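Local structure of pyridoxine 4-oxidase (4HA6) at residues R111-I124 with A491-Q503. The protein catalyses the FAD-dependent oxidation of the 4-hydroxymethyl group of pyridoxine, giving pyridoxal, as a flavoprotein of the GMC oxidoreductase family. Residues are numbered along the deposited sequence; the frame is centred on the assembly and turned at random.
With FAD (flavin-adenine dinucleotide), chain B.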
# COMPACT_ATOMS: atom_id res chain seq x y z
N ARG A 111 12.70 16.23 -6.39
CA ARG A 111 12.32 15.99 -4.99
C ARG A 111 11.78 14.59 -4.76
O ARG A 111 11.77 14.10 -3.63
CB ARG A 111 11.28 17.01 -4.54
CG ARG A 111 10.08 17.09 -5.46
CD ARG A 111 9.27 18.33 -5.13
NE ARG A 111 8.90 18.24 -3.74
CZ ARG A 111 7.77 18.69 -3.22
NH1 ARG A 111 6.87 19.30 -3.99
NH2 ARG A 111 7.54 18.50 -1.94
N TRP A 112 11.37 13.94 -5.85
CA TRP A 112 10.75 12.64 -5.79
C TRP A 112 11.75 11.54 -6.10
O TRP A 112 11.36 10.38 -6.27
CB TRP A 112 9.56 12.59 -6.76
CG TRP A 112 8.44 13.53 -6.33
CD1 TRP A 112 7.96 14.63 -7.00
CD2 TRP A 112 7.68 13.44 -5.12
NE1 TRP A 112 6.94 15.22 -6.27
CE2 TRP A 112 6.76 14.51 -5.12
CE3 TRP A 112 7.69 12.56 -4.04
CZ2 TRP A 112 5.86 14.71 -4.08
CZ3 TRP A 112 6.80 12.76 -3.01
CH2 TRP A 112 5.90 13.83 -3.04
N GLY A 113 13.03 11.90 -6.17
CA GLY A 113 14.08 10.92 -6.42
C GLY A 113 14.65 10.38 -5.12
O GLY A 113 14.51 11.03 -4.07
N TRP A 114 15.26 9.20 -5.19
CA TRP A 114 15.81 8.54 -4.01
C TRP A 114 16.72 9.46 -3.17
O TRP A 114 16.61 9.49 -1.93
CB TRP A 114 16.60 7.30 -4.44
CG TRP A 114 17.20 6.52 -3.31
CD1 TRP A 114 18.48 6.62 -2.83
CD2 TRP A 114 16.55 5.51 -2.53
NE1 TRP A 114 18.66 5.74 -1.79
CE2 TRP A 114 17.49 5.05 -1.58
CE3 TRP A 114 15.26 4.97 -2.53
CZ2 TRP A 114 17.19 4.04 -0.65
CZ3 TRP A 114 14.96 3.98 -1.60
CH2 TRP A 114 15.92 3.52 -0.68
N ASP A 115 17.61 10.19 -3.83
CA ASP A 115 18.57 11.06 -3.14
C ASP A 115 17.87 12.11 -2.28
O ASP A 115 18.27 12.35 -1.15
CB ASP A 115 19.49 11.77 -4.14
CG ASP A 115 20.51 10.83 -4.75
OD1 ASP A 115 20.82 9.78 -4.14
OD2 ASP A 115 21.01 11.16 -5.85
N GLU A 116 16.82 12.72 -2.82
CA GLU A 116 16.09 13.76 -2.08
C GLU A 116 15.13 13.13 -1.08
O GLU A 116 14.85 13.71 -0.04
CB GLU A 116 15.35 14.70 -3.03
CG GLU A 116 16.25 15.42 -4.04
CD GLU A 116 16.84 16.72 -3.53
OE1 GLU A 116 17.00 16.88 -2.30
OE2 GLU A 116 17.13 17.60 -4.38
N LEU A 117 14.64 11.94 -1.40
CA LEU A 117 13.75 11.23 -0.48
C LEU A 117 14.51 10.69 0.73
O LEU A 117 13.95 10.52 1.80
CB LEU A 117 13.02 10.09 -1.19
CG LEU A 117 11.87 10.58 -2.08
CD1 LEU A 117 11.22 9.43 -2.81
CD2 LEU A 117 10.85 11.34 -1.26
N LEU A 118 15.81 10.44 0.55
CA LEU A 118 16.64 9.86 1.61
C LEU A 118 16.49 10.59 2.97
O LEU A 118 16.17 9.94 3.98
CB LEU A 118 18.10 9.75 1.15
CG LEU A 118 18.90 8.47 1.39
CD1 LEU A 118 18.03 7.22 1.40
CD2 LEU A 118 19.96 8.34 0.31
N PRO A 119 16.66 11.93 3.00
CA PRO A 119 16.44 12.61 4.29
C PRO A 119 14.99 12.54 4.76
O PRO A 119 14.73 12.70 5.95
CB PRO A 119 16.77 14.08 3.97
CG PRO A 119 17.56 14.06 2.72
CD PRO A 119 17.09 12.87 1.94
N VAL A 120 14.05 12.32 3.83
CA VAL A 120 12.63 12.21 4.21
C VAL A 120 12.36 10.87 4.91
O VAL A 120 11.77 10.85 5.99
CB VAL A 120 11.69 12.42 2.99
CG1 VAL A 120 10.24 12.02 3.33
CG2 VAL A 120 11.75 13.87 2.50
N PHE A 121 12.79 9.77 4.29
CA PHE A 121 12.70 8.46 4.93
C PHE A 121 13.37 8.50 6.31
O PHE A 121 12.79 8.10 7.31
CB PHE A 121 13.36 7.39 4.05
CG PHE A 121 12.50 6.93 2.91
CD1 PHE A 121 13.00 6.95 1.61
CD2 PHE A 121 11.22 6.46 3.12
CE1 PHE A 121 12.23 6.53 0.54
CE2 PHE A 121 10.43 6.03 2.05
CZ PHE A 121 10.95 6.07 0.76
N GLN A 122 14.59 9.02 6.35
CA GLN A 122 15.33 9.15 7.60
C GLN A 122 14.58 9.93 8.69
O GLN A 122 14.64 9.57 9.86
CB GLN A 122 16.72 9.77 7.35
CG GLN A 122 17.62 8.90 6.47
CD GLN A 122 18.83 9.66 5.96
OE1 GLN A 122 19.01 10.83 6.27
NE2 GLN A 122 19.66 8.99 5.16
N ALA A 123 13.89 11.01 8.31
CA ALA A 123 13.09 11.77 9.29
C ALA A 123 11.94 10.93 9.84
O ALA A 123 11.48 11.13 10.97
CB ALA A 123 12.56 13.06 8.67
N ILE A 124 11.45 9.99 9.03
CA ILE A 124 10.33 9.16 9.42
C ILE A 124 10.76 8.02 10.35
O ILE A 124 10.06 7.68 11.32
CB ILE A 124 9.62 8.60 8.18
CG1 ILE A 124 8.71 9.67 7.57
CG2 ILE A 124 8.83 7.34 8.53
CD1 ILE A 124 8.35 9.43 6.12
N ALA A 491 5.66 2.73 3.16
CA ALA A 491 6.79 3.64 3.39
C ALA A 491 6.70 4.81 2.41
O ALA A 491 6.94 5.97 2.77
CB ALA A 491 8.12 2.92 3.21
N ALA A 492 6.35 4.49 1.16
CA ALA A 492 6.22 5.48 0.10
C ALA A 492 5.09 6.47 0.35
O ALA A 492 5.23 7.67 0.10
CB ALA A 492 6.02 4.80 -1.25
N VAL A 493 3.95 5.96 0.82
CA VAL A 493 2.83 6.84 1.14
C VAL A 493 3.26 7.81 2.25
O VAL A 493 2.90 9.00 2.24
CB VAL A 493 1.61 6.05 1.65
CG1 VAL A 493 0.47 7.00 2.02
CG2 VAL A 493 1.14 5.03 0.61
N LEU A 494 4.02 7.30 3.21
CA LEU A 494 4.47 8.13 4.31
C LEU A 494 5.50 9.14 3.81
O LEU A 494 5.45 10.32 4.17
CB LEU A 494 5.01 7.27 5.47
CG LEU A 494 4.01 6.32 6.15
CD1 LEU A 494 4.76 5.40 7.11
CD2 LEU A 494 2.90 7.05 6.88
N ALA A 495 6.40 8.70 2.94
CA ALA A 495 7.33 9.64 2.31
C ALA A 495 6.59 10.74 1.53
O ALA A 495 6.94 11.91 1.61
CB ALA A 495 8.33 8.92 1.43
N ILE A 496 5.54 10.37 0.80
CA ILE A 496 4.72 11.36 0.12
C ILE A 496 4.14 12.38 1.09
O ILE A 496 4.11 13.59 0.83
CB ILE A 496 3.55 10.71 -0.67
CG1 ILE A 496 4.09 9.93 -1.86
CG2 ILE A 496 2.55 11.78 -1.19
CD1 ILE A 496 3.04 9.13 -2.59
N ALA A 497 3.65 11.89 2.22
CA ALA A 497 3.01 12.80 3.17
C ALA A 497 4.07 13.73 3.80
O ALA A 497 3.86 14.95 3.89
CB ALA A 497 2.24 12.04 4.21
N GLU A 498 5.20 13.16 4.21
CA GLU A 498 6.25 13.97 4.82
C GLU A 498 6.78 15.03 3.85
O GLU A 498 6.99 16.18 4.26
CB GLU A 498 7.40 13.11 5.35
CG GLU A 498 8.59 13.90 5.94
CD GLU A 498 8.22 14.79 7.14
OE1 GLU A 498 8.98 15.75 7.41
OE2 GLU A 498 7.20 14.53 7.82
N THR A 499 6.97 14.70 2.57
CA THR A 499 7.48 15.75 1.68
C THR A 499 6.43 16.86 1.49
O THR A 499 6.79 18.03 1.37
CB THR A 499 8.15 15.27 0.33
OG1 THR A 499 7.33 15.57 -0.80
CG2 THR A 499 8.56 13.81 0.33
N PHE A 500 5.15 16.51 1.52
CA PHE A 500 4.14 17.55 1.45
C PHE A 500 4.12 18.40 2.72
O PHE A 500 3.86 19.60 2.67
CB PHE A 500 2.76 16.99 1.17
CG PHE A 500 1.70 18.04 1.15
CD1 PHE A 500 0.98 18.35 2.30
CD2 PHE A 500 1.44 18.75 -0.01
CE1 PHE A 500 -0.00 19.33 2.29
CE2 PHE A 500 0.46 19.73 -0.04
CZ PHE A 500 -0.26 20.02 1.12
N ALA A 501 4.36 17.78 3.88
CA ALA A 501 4.38 18.55 5.13
C ALA A 501 5.52 19.55 5.09
O ALA A 501 5.37 20.70 5.48
CB ALA A 501 4.52 17.63 6.32
N ARG A 502 6.66 19.09 4.60
CA ARG A 502 7.84 19.95 4.48
C ARG A 502 7.58 21.10 3.52
O ARG A 502 8.00 22.23 3.77
CB ARG A 502 9.05 19.12 4.05
CG ARG A 502 9.44 18.05 5.06
CD ARG A 502 10.63 17.20 4.62
NE ARG A 502 11.25 16.58 5.79
CZ ARG A 502 12.56 16.44 5.96
NH1 ARG A 502 13.40 16.84 5.02
NH2 ARG A 502 13.02 15.88 7.06
N GLN A 503 6.84 20.84 2.44
CA GLN A 503 6.53 21.85 1.44
C GLN A 503 5.54 22.89 1.98
O GLN A 503 5.65 24.08 1.68
CB GLN A 503 5.98 21.15 0.19
CG GLN A 503 4.95 21.90 -0.62
CD GLN A 503 4.28 21.00 -1.65
OE1 GLN A 503 4.89 20.07 -2.17
NE2 GLN A 503 3.01 21.26 -1.93
PA FAD B . -5.40 4.81 4.00
O1A FAD B . -4.33 4.53 5.05
O2A FAD B . -6.25 3.67 3.51
O5B FAD B . -6.36 5.96 4.62
C5B FAD B . -7.61 6.35 4.07
C4B FAD B . -8.41 6.90 5.25
O4B FAD B . -9.38 7.87 4.83
C3B FAD B . -9.18 5.78 5.94
O3B FAD B . -8.98 5.96 7.35
C2B FAD B . -10.64 6.02 5.56
O2B FAD B . -11.54 5.58 6.59
C1B FAD B . -10.68 7.53 5.34
N9A FAD B . -11.69 8.00 4.34
C8A FAD B . -11.95 7.45 3.13
N7A FAD B . -12.91 8.16 2.48
C5A FAD B . -13.28 9.19 3.28
C6A FAD B . -14.24 10.32 3.20
N6A FAD B . -15.03 10.51 2.09
N1A FAD B . -14.31 11.17 4.26
C2A FAD B . -13.54 11.02 5.35
N3A FAD B . -12.64 10.01 5.48
C4A FAD B . -12.47 9.08 4.50
N1 FAD B . 1.79 -1.66 3.10
C2 FAD B . 3.07 -1.91 3.46
O2 FAD B . 3.96 -1.11 3.09
N3 FAD B . 3.42 -2.99 4.17
C4 FAD B . 2.52 -3.90 4.59
O4 FAD B . 2.87 -4.92 5.25
C4X FAD B . 1.10 -3.69 4.24
N5 FAD B . 0.14 -4.56 4.61
C5X FAD B . -1.16 -4.34 4.29
C6 FAD B . -2.15 -5.23 4.69
C7 FAD B . -3.49 -5.00 4.36
C7M FAD B . -4.55 -5.98 4.80
C8 FAD B . -3.86 -3.78 3.59
C8M FAD B . -5.30 -3.54 3.24
C9 FAD B . -2.88 -2.88 3.19
C9A FAD B . -1.55 -3.12 3.51
N10 FAD B . -0.55 -2.22 3.11
C10 FAD B . 0.79 -2.48 3.46
C1' FAD B . -0.90 -1.02 2.33
C2' FAD B . -0.85 0.25 3.16
O2' FAD B . -1.51 0.05 4.42
C3' FAD B . -1.57 1.33 2.34
O3' FAD B . -0.99 1.37 1.03
C4' FAD B . -1.46 2.70 3.00
O4' FAD B . -1.99 2.59 4.33
C5' FAD B . -2.19 3.77 2.19
O5' FAD B . -2.42 4.89 3.05
P FAD B . -3.31 6.11 2.53
O1P FAD B . -3.11 7.33 3.42
O2P FAD B . -3.14 6.26 1.03
O3P FAD B . -4.80 5.55 2.72
O HOH W 1 9.10 18.90 0.31
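Val120 is a knob in a hole formed by Ala495, Glu498, Thr499 and Arg502. A chi1 of 169° sets its CG1 anti to the backbone N, and CG1 lies 3.6 Å from Glu498 CG. Its CG2 lies over one face of the Arg502 guanidinium. The axes of helices 114-124 and 491-503 stand nearly perpendicular, at 99°, and approach to 9.4 Å. Ala495 CB faces helix 114-124. Phe121 brings CE2 to 3.6 Å from Ala495 CB, and the same ring atom lies near Ala491 O, at the ring edge. Ile124 CD1 packs on Leu494 CB and Glu498 CB. Leu117 CD2 lies toward the Thr499 methyl, whose placement is uncertain.

The polar end of the contact is built on Arg111. Gln503 has two deposited conformers, and the grip described here belongs to one of them. In it, Arg111 NH1 and NH2 both donate to Gln503 OE1, at 2.8 and 3.1 Å. The oxygen lies in the guanidinium plane, and the amide is turned 59° from that plane. The NH2 bond uses a lone pair of OE1. Gln503 NE2 donates to Asn464 O. A water bridges Thr499 O and, weakly, Arg111 NH2. Arg111 CG lies over one face of the Trp112 ring, 3.6 Å above its plane and offset toward the rim. That indole meets Ile496 CA at its edge and hydrogen-bonds through NE1 to Ala463 O.

Arg502 NE forms a salt bridge with Glu498 OE1, at 2.9 Å. Glu498 OE1 also forms one with Arg19 of helix 11-20, so it holds two arginines. Val493, Ala497, Glu498 and Ala501 touch helix 11-20, which carries FAD-binding Ser11. Helix 490-506 lies between that helix and helix 114-124. Val493 belongs to the FAD pocket. Helix 97-107 adjoins Leu117 and Ile496, while strand 141-142 meets Ile124 and Leu494.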